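UPF0749 protein MT1873 (Mycobacterium tuberculosis, PDB 3GMG) is of unknown function, belongs to the UPF0749 (DUF881) family and is probably membrane-associated, this chain being the C-terminal part of the full protein. Local coordinates at residues G48-V53 with G88-L93; R62-E67 with P113-A118; A68-D73 with V146-Q151. All blocks are in the same frame, centred on the assembly; numbering follows the deposited sequence.

Contact 1. Residues G48-V53 with G88-L93; sequences GVAPEV and GVPGSL
Pro90, the second residue of a type II beta turn running from Val89 to Ser92, leans on the loop that leads into helix 51-63. Pro90 CB sits 3.6 Å from Gly48 CA, Pro90 CG lies over the carbonyl carbon Gly48 C at 3.6 Å, and Pro90 CD, where the ring closes back on N, comes to 4.4 Å from Ala50 CB. The backbone beneath the ring takes part too: Pro90 CA directs its hydrogen at Val49 O, a CA-H...O contact of 3.3 Å. Val49 O also accepts a hydrogen bond from a water oxygen at 2.8 Å, and that water in turn accepts one from Gly91 N. Deeper in, the side chain of Leu93 crosses that of Pro51 obliquely, with Leu93 CD2 3.6 Å from Pro51 CD, while Pro51 CG rests on Gly88 O at 3.3 Å. Pro51 is the first residue of the helix, with Ala50 as its N-cap, so the hairpin of strands 86-87 and 92-95 packs against the helix start. Direct contact is thus apolar apart from CH groups lying on carbonyl oxygens, and the water supplies the conventional hydrogen-bonded link between the two backbones.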
loop_
_atom_site.group_PDB
_atom_site.type_symbol
_atom_site.label_atom_id
_atom_site.label_comp_id
_atom_site.label_asym_id
_atom_site.label_seq_id
_atom_site.Cartn_x
_atom_site.Cartn_y
_atom_site.Cartn_z
ATOM N N GLY A 48 -8.469 22.537 11.922
ATOM C CA GLY A 48 -9.222 22.235 10.717
ATOM C C GLY A 48 -8.629 21.216 9.764
ATOM O O GLY A 48 -9.237 20.946 8.743
ATOM N N VAL A 49 -7.476 20.619 10.093
ATOM C CA VAL A 49 -6.805 19.726 9.137
ATOM C C VAL A 49 -7.372 18.332 9.282
ATOM O O VAL A 49 -7.194 17.676 10.313
ATOM C CB VAL A 49 -5.259 19.735 9.302
ATOM C CG1 VAL A 49 -4.598 18.628 8.445
ATOM C CG2 VAL A 49 -4.694 21.096 8.951
ATOM N N ALA A 50 -8.060 17.882 8.235
ATOM C CA ALA A 50 -8.721 16.587 8.227
ATOM C C ALA A 50 -7.792 15.465 7.766
ATOM O O ALA A 50 -6.723 15.736 7.194
ATOM C CB ALA A 50 -9.962 16.634 7.322
ATOM N N PRO A 51 -8.193 14.205 7.984
ATOM C CA PRO A 51 -7.401 13.056 7.519
ATOM C C PRO A 51 -6.947 13.157 6.063
ATOM O O PRO A 51 -5.821 12.763 5.745
ATOM C CB PRO A 51 -8.344 11.869 7.714
ATOM C CG PRO A 51 -9.267 12.303 8.794
ATOM C CD PRO A 51 -9.396 13.774 8.729
ATOM N N GLU A 52 -7.808 13.687 5.203
ATOM C CA GLU A 52 -7.541 13.761 3.772
ATOM C C GLU A 52 -6.281 14.562 3.486
ATOM O O GLU A 52 -5.504 14.230 2.576
ATOM C CB GLU A 52 -8.744 14.403 3.052
ATOM C CG GLU A 52 -9.973 13.489 2.919
ATOM C CD GLU A 52 -10.811 13.318 4.193
ATOM O OE1 GLU A 52 -11.658 12.396 4.193
ATOM O OE2 GLU A 52 -10.651 14.078 5.181
ATOM N N VAL A 53 -6.084 15.630 4.246
ATOM C CA VAL A 53 -4.922 16.489 4.072
ATOM C C VAL A 53 -3.649 15.733 4.460
ATOM O O VAL A 53 -2.638 15.827 3.767
ATOM C CB VAL A 53 -5.025 17.783 4.892
ATOM C CG1 VAL A 53 -3.774 18.622 4.747
ATOM C CG2 VAL A 53 -6.260 18.581 4.464
ATOM N N GLY A 88 -10.258 9.905 11.407
ATOM C CA GLY A 88 -10.500 10.824 12.487
ATOM C C GLY A 88 -11.019 12.161 12.027
ATOM O O GLY A 88 -11.674 12.270 10.994
ATOM N N VAL A 89 -10.708 13.187 12.803
ATOM C CA VAL A 89 -11.248 14.519 12.591
ATOM C C VAL A 89 -10.160 15.548 12.871
ATOM O O VAL A 89 -9.144 15.213 13.483
ATOM C CB VAL A 89 -12.454 14.779 13.530
ATOM C CG1 VAL A 89 -13.637 13.877 13.149
ATOM C CG2 VAL A 89 -12.067 14.572 15.007
ATOM N N PRO A 90 -10.352 16.799 12.431
ATOM C CA PRO A 90 -9.403 17.830 12.826
ATOM C C PRO A 90 -9.148 17.839 14.336
ATOM O O PRO A 90 -10.092 17.711 15.141
ATOM C CB PRO A 90 -10.065 19.113 12.347
ATOM C CG PRO A 90 -10.860 18.684 11.145
ATOM C CD PRO A 90 -11.335 17.287 11.444
ATOM N N GLY A 91 -7.876 17.938 14.715
ATOM C CA GLY A 91 -7.457 17.903 16.116
ATOM C C GLY A 91 -7.205 16.518 16.693
ATOM O O GLY A 91 -6.585 16.399 17.752
ATOM N N SER A 92 -7.661 15.469 16.010
ATOM C CA SER A 92 -7.526 14.102 16.503
ATOM C C SER A 92 -7.497 13.119 15.325
ATOM O O SER A 92 -8.511 12.534 14.939
ATOM C CB SER A 92 -8.664 13.777 17.505
ATOM O OG SER A 92 -8.554 12.447 17.984
ATOM N N LEU A 93 -6.311 12.968 14.729
ATOM C CA LEU A 93 -6.104 12.082 13.591
ATOM C C LEU A 93 -5.519 10.756 14.065
ATOM O O LEU A 93 -4.477 10.747 14.740
ATOM C CB LEU A 93 -5.127 12.724 12.600
ATOM C CG LEU A 93 -5.516 14.066 11.991
ATOM C CD1 LEU A 93 -4.448 14.520 11.009
ATOM C CD2 LEU A 93 -6.856 14.010 11.281
HETATM O O HOH W 1 -5.802 18.239 12.696
#

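Contact 2. Residues R62-E67 with P113-A118; sequences RAAGAE and PTLAAA
Thr114 turns its methyl CG2 anti to the backbone N (chi1 -51° for OG1), and Leu115 sets CG anti to its carbonyl carbon (chi1 -63°), while its chi2 of 169° places CD1 anti to CA and leaves CD2 as the branch turned to Ala64, the small residue that both side chains reach. That residue lies in a Schellman motif closing helix 51-63: Gly65, with positive phi, is the C-prime residue, Gly65 N bonds back to Arg62 O, and Ala66 N to Leu61 O. The turn presents Ala64 CB to one side of helix 112-119, where it fits among Thr114, Leu115 and Ala118.

Ala64 CB meets Leu115 CD2 at 3.8 Å, and on the next turn of the helix it meets Ala118 CB tip to tip at the same separation. Ala64 CB also lies 3.7 Å from the backbone oxygen Thr114 O, which is already engaged by Ala118 N within the helix. The small methyl therefore packs down to the main chain of the helix, and the two backbones come close, with Ala64 CA and Leu115 CA only 5.4 Å apart. Leu115 CD2 reaches on past Ala64 to Ala66 CB at 4.0 Å, so one methyl touches residues before and after the glycine. Leu61, on helix 51-63, also packs on both Ala66 and Leu115.

The polar branch of Thr114 has separate work, since OG1 is hydrogen-bonded to Asp111 OD2 near the start of its own helix. Across the contact, then, all the touching side-chain groups are hydrocarbon. On the more exposed margin the threonine offers its other branch, with Thr114 CG2 lying 3.5 Å from Ala64 O.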
loop_
_atom_site.group_PDB
_atom_site.type_symbol
_atom_site.label_atom_id
_atom_site.label_comp_id
_atom_site.label_asym_id
_atom_site.label_seq_id
_atom_site.Cartn_x
_atom_site.Cartn_y
_atom_site.Cartn_z
ATOM N N ARG A 62 5.662 10.704 -1.161
ATOM C CA ARG A 62 5.925 9.481 -1.927
ATOM C C ARG A 62 6.157 9.793 -3.387
ATOM O O ARG A 62 7.093 9.241 -3.997
ATOM C CB ARG A 62 4.763 8.523 -1.815
ATOM C CG ARG A 62 4.652 7.878 -0.511
ATOM C CD ARG A 62 3.379 7.078 -0.470
ATOM N NE ARG A 62 3.293 6.243 0.711
ATOM C CZ ARG A 62 2.163 5.810 1.258
ATOM N NH1 ARG A 62 0.983 6.148 0.750
ATOM N NH2 ARG A 62 2.217 5.047 2.336
ATOM N N ALA A 63 5.334 10.678 -3.955
ATOM C CA ALA A 63 5.482 11.078 -5.364
ATOM C C ALA A 63 6.907 11.553 -5.598
ATOM O O ALA A 63 7.576 11.069 -6.515
ATOM C CB ALA A 63 4.455 12.162 -5.771
ATOM N N ALA A 64 7.404 12.408 -4.686
ATOM C CA ALA A 64 8.692 13.063 -4.785
ATOM C C ALA A 64 9.879 12.165 -4.430
ATOM O O ALA A 64 11.010 12.659 -4.322
ATOM C CB ALA A 64 8.705 14.304 -3.862
ATOM N N GLY A 65 9.618 10.884 -4.189
ATOM C CA GLY A 65 10.651 9.891 -4.015
ATOM C C GLY A 65 11.063 9.625 -2.576
ATOM O O GLY A 65 12.116 9.060 -2.330
ATOM N N ALA A 66 10.235 10.016 -1.611
ATOM C CA ALA A 66 10.529 9.695 -0.234
ATOM C C ALA A 66 10.734 8.221 0.001
ATOM O O ALA A 66 9.916 7.395 -0.435
ATOM C CB ALA A 66 9.425 10.221 0.709
ATOM N N GLU A 67 11.804 7.878 0.695
ATOM C CA GLU A 67 12.173 6.486 0.977
ATOM C C GLU A 67 11.854 6.022 2.398
ATOM O O GLU A 67 11.920 4.826 2.710
ATOM C CB GLU A 67 13.663 6.279 0.653
ATOM C CG GLU A 67 13.930 6.556 -0.825
ATOM C CD GLU A 67 15.382 6.428 -1.237
ATOM O OE1 GLU A 67 16.246 6.331 -0.347
ATOM O OE2 GLU A 67 15.650 6.391 -2.472
ATOM N N PRO A 113 15.452 19.156 -2.096
ATOM C CA PRO A 113 14.766 20.092 -2.974
ATOM C C PRO A 113 13.514 19.511 -3.681
ATOM O O PRO A 113 12.540 20.250 -3.911
ATOM C CB PRO A 113 15.862 20.463 -3.989
ATOM C CG PRO A 113 17.124 20.239 -3.252
ATOM C CD PRO A 113 16.887 19.041 -2.422
ATOM N N THR A 114 13.527 18.220 -4.009
ATOM C CA THR A 114 12.380 17.593 -4.672
ATOM C C THR A 114 11.216 17.454 -3.697
ATOM O O THR A 114 10.072 17.736 -4.046
ATOM C CB THR A 114 12.725 16.217 -5.241
ATOM O OG1 THR A 114 13.915 16.326 -6.040
ATOM C CG2 THR A 114 11.592 15.672 -6.086
ATOM N N LEU A 115 11.522 16.999 -2.478
ATOM C CA LEU A 115 10.484 16.891 -1.444
ATOM C C LEU A 115 9.901 18.258 -1.144
ATOM O O LEU A 115 8.700 18.386 -1.021
ATOM C CB LEU A 115 11.076 16.277 -0.164
ATOM C CG LEU A 115 11.594 14.843 -0.313
ATOM C CD1 LEU A 115 12.408 14.399 0.908
ATOM C CD2 LEU A 115 10.476 13.860 -0.577
ATOM N N ALA A 116 10.733 19.292 -1.041
ATOM C CA ALA A 116 10.228 20.641 -0.807
ATOM C C ALA A 116 9.375 21.138 -1.960
ATOM O O ALA A 116 8.339 21.756 -1.746
ATOM C CB ALA A 116 11.369 21.607 -0.527
ATOM N N ALA A 117 9.814 20.871 -3.190
ATOM C CA ALA A 117 9.034 21.263 -4.375
ATOM C C ALA A 117 7.640 20.655 -4.345
ATOM O O ALA A 117 6.658 21.351 -4.636
ATOM C CB ALA A 117 9.760 20.865 -5.667
ATOM N N ALA A 118 7.543 19.378 -3.970
ATOM C CA ALA A 118 6.252 18.709 -3.890
ATOM C C ALA A 118 5.342 19.441 -2.932
ATOM O O ALA A 118 4.159 19.642 -3.206
ATOM C CB ALA A 118 6.396 17.240 -3.488
#

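Contact 3. Residues A68-D73 with V146-Q151; sequences AIQIND and VTALRQ
Strand 68-72 has fully extended backbone geometry at Gln70, and Gln70 CA lies 6.1 Å from Val146 CA, where strand 143-146 gives way to an irregular segment. Gln70 carries the contact. Its CG is anti to the backbone N (chi1 -179°) and the chain stays extended beyond it (chi2 170°), which takes the amide to the backbone N-H groups of Thr147 and Ala148. Gln70 OE1 receives both: Ala148 N at 2.9 Å along a nearly straight bond (168°), arriving above the carbonyl plane, and Thr147 N in a weak, strongly bent one. The other end of the amide is held as well, for Gln70 NE2 donates at 2.9 Å to Asn72 OD1, in its own amide plane and on a lone pair of the acceptor. Gripped at both ends, the amide has its flip state and its rotation fixed.

In the five-stranded antiparallel sheet, strand 68-72 runs between 77-79 and 104-109, and residues 146-148 lie on the face opposite helix 51-63, on which Ile69 and Ile71 pack. Hydrocarbon fills in around the bonds. Ala148 CB sits 3.5 Å from Gln70 CD, Val146 CG1 lies alongside Gln70 CB, and Val146 CG2 reaches Ala68 CB at 4.1 Å. A water bonded to Thr147 OG1 accepts a weak bond from Gln70 NE2.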
loop_
_atom_site.group_PDB
_atom_site.type_symbol
_atom_site.label_atom_id
_atom_site.label_comp_id
_atom_site.label_asym_id
_atom_site.label_seq_id
_atom_site.Cartn_x
_atom_site.Cartn_y
_atom_site.Cartn_z
ATOM N N ALA A 68 11.537 6.977 3.285
ATOM C CA ALA A 68 11.091 6.685 4.621
ATOM C C ALA A 68 10.322 7.908 5.069
ATOM O O ALA A 68 10.700 9.030 4.745
ATOM C CB ALA A 68 12.280 6.403 5.565
ATOM N N ILE A 69 9.218 7.687 5.786
ATOM C CA ILE A 69 8.369 8.765 6.292
ATOM C C ILE A 69 7.934 8.424 7.705
ATOM O O ILE A 69 7.553 7.283 7.992
ATOM C CB ILE A 69 7.114 9.000 5.403
ATOM C CG1 ILE A 69 7.525 9.318 3.963
ATOM C CG2 ILE A 69 6.239 10.155 5.940
ATOM C CD1 ILE A 69 6.327 9.375 2.995
ATOM N N GLN A 70 7.996 9.420 8.589
ATOM C CA GLN A 70 7.513 9.288 9.956
ATOM C C GLN A 70 6.624 10.471 10.278
ATOM O O GLN A 70 6.943 11.600 9.950
ATOM C CB GLN A 70 8.711 9.273 10.899
ATOM C CG GLN A 70 8.392 9.112 12.363
ATOM C CD GLN A 70 9.631 8.879 13.184
ATOM O OE1 GLN A 70 10.497 8.060 12.840
ATOM N NE2 GLN A 70 9.708 9.562 14.313
ATOM N N ILE A 71 5.489 10.215 10.930
ATOM C CA ILE A 71 4.589 11.289 11.371
ATOM C C ILE A 71 4.634 11.359 12.892
ATOM O O ILE A 71 4.398 10.354 13.544
ATOM C CB ILE A 71 3.157 11.039 10.893
ATOM C CG1 ILE A 71 3.132 10.970 9.363
ATOM C CG2 ILE A 71 2.217 12.145 11.393
ATOM C CD1 ILE A 71 1.815 10.517 8.781
ATOM N N ASN A 72 4.960 12.531 13.428
ATOM C CA ASN A 72 5.055 12.766 14.875
ATOM C C ASN A 72 4.005 13.771 15.320
ATOM O O ASN A 72 3.617 14.672 14.569
ATOM C CB ASN A 72 6.403 13.380 15.239
ATOM C CG ASN A 72 7.597 12.435 15.049
ATOM O OD1 ASN A 72 7.451 11.238 15.037
ATOM N ND2 ASN A 72 8.804 13.005 14.981
ATOM N N ASP A 73 3.593 13.657 16.578
ATOM C CA ASP A 73 3.042 14.818 17.298
ATOM C C ASP A 73 3.906 15.028 18.530
ATOM O O ASP A 73 5.016 14.503 18.588
ATOM C CB ASP A 73 1.533 14.713 17.564
ATOM C CG ASP A 73 1.160 13.757 18.687
ATOM O OD1 ASP A 73 2.005 12.994 19.216
ATOM O OD2 ASP A 73 -0.042 13.767 19.050
ATOM N N VAL A 146 14.700 8.760 10.782
ATOM C CA VAL A 146 13.404 8.116 10.892
ATOM C C VAL A 146 13.613 6.881 11.740
ATOM O O VAL A 146 14.152 5.879 11.264
ATOM C CB VAL A 146 12.826 7.760 9.499
ATOM C CG1 VAL A 146 11.610 6.828 9.638
ATOM C CG2 VAL A 146 12.459 9.045 8.754
ATOM N N THR A 147 13.219 6.946 13.000
ATOM C CA THR A 147 13.549 5.882 13.941
ATOM C C THR A 147 12.347 5.051 14.374
ATOM O O THR A 147 12.526 3.976 14.960
ATOM C CB THR A 147 14.249 6.458 15.209
ATOM O OG1 THR A 147 13.364 7.363 15.867
ATOM C CG2 THR A 147 15.529 7.178 14.841
ATOM N N ALA A 148 11.128 5.535 14.115
ATOM C CA ALA A 148 9.938 4.767 14.420
ATOM C C ALA A 148 9.910 3.516 13.556
ATOM O O ALA A 148 10.332 3.556 12.418
ATOM C CB ALA A 148 8.674 5.620 14.176
ATOM N N LEU A 149 9.370 2.426 14.102
ATOM C CA LEU A 149 9.283 1.152 13.410
ATOM C C LEU A 149 7.834 0.739 13.205
ATOM O O LEU A 149 6.954 1.084 13.993
ATOM C CB LEU A 149 10.006 0.061 14.212
ATOM C CG LEU A 149 11.443 0.370 14.630
ATOM C CD1 LEU A 149 12.005 -0.816 15.425
ATOM C CD2 LEU A 149 12.341 0.711 13.439
ATOM N N ARG A 150 7.585 -0.008 12.132
ATOM C CA ARG A 150 6.252 -0.551 11.902
ATOM C C ARG A 150 6.020 -1.794 12.739
ATOM O O ARG A 150 6.957 -2.542 13.018
ATOM C CB ARG A 150 6.057 -0.877 10.433
ATOM C CG ARG A 150 6.084 0.351 9.568
ATOM C CD ARG A 150 5.253 0.143 8.342
ATOM N NE ARG A 150 3.839 0.399 8.607
ATOM C CZ ARG A 150 2.832 -0.137 7.928
ATOM N NH1 ARG A 150 3.063 -1.014 6.946
ATOM N NH2 ARG A 150 1.584 0.186 8.256
ATOM N N GLN A 151 4.756 -1.985 13.119
ATOM C CA GLN A 151 4.326 -3.089 13.959
ATOM C C GLN A 151 3.370 -3.986 13.160
ATOM O O GLN A 151 2.185 -3.682 13.052
ATOM C CB GLN A 151 3.630 -2.537 15.209
ATOM C CG GLN A 151 4.509 -1.617 16.066
ATOM C CD GLN A 151 5.772 -2.309 16.576
ATOM O OE1 GLN A 151 6.879 -1.775 16.461
ATOM N NE2 GLN A 151 5.606 -3.502 17.143
HETATM O O HOH W 2 12.987 9.853 14.376
#

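Overall arrangement
Along the chain the first segments of contacts 1, 2 and 3 come in order, 48-53, 62-67 and 68-73, tracing helix 51-63 and the sheet strand that follows it; their partners come later, at 88-93, 113-118 and 146-151, so the contacts interlock. Contacts 1 and 2 lie at the two ends of helix 51-63, with centres 22 Å apart. Contact 3 is centred 17 Å from contact 2 and 19 Å from contact 1; it touches contact 2, where Arg62 CG packs on Ile69 CD1. Together they tie the helix and its sheet to the small hairpin, to helix 112-119 and to the loop that follows strand 143-146, all within the DUF881 region.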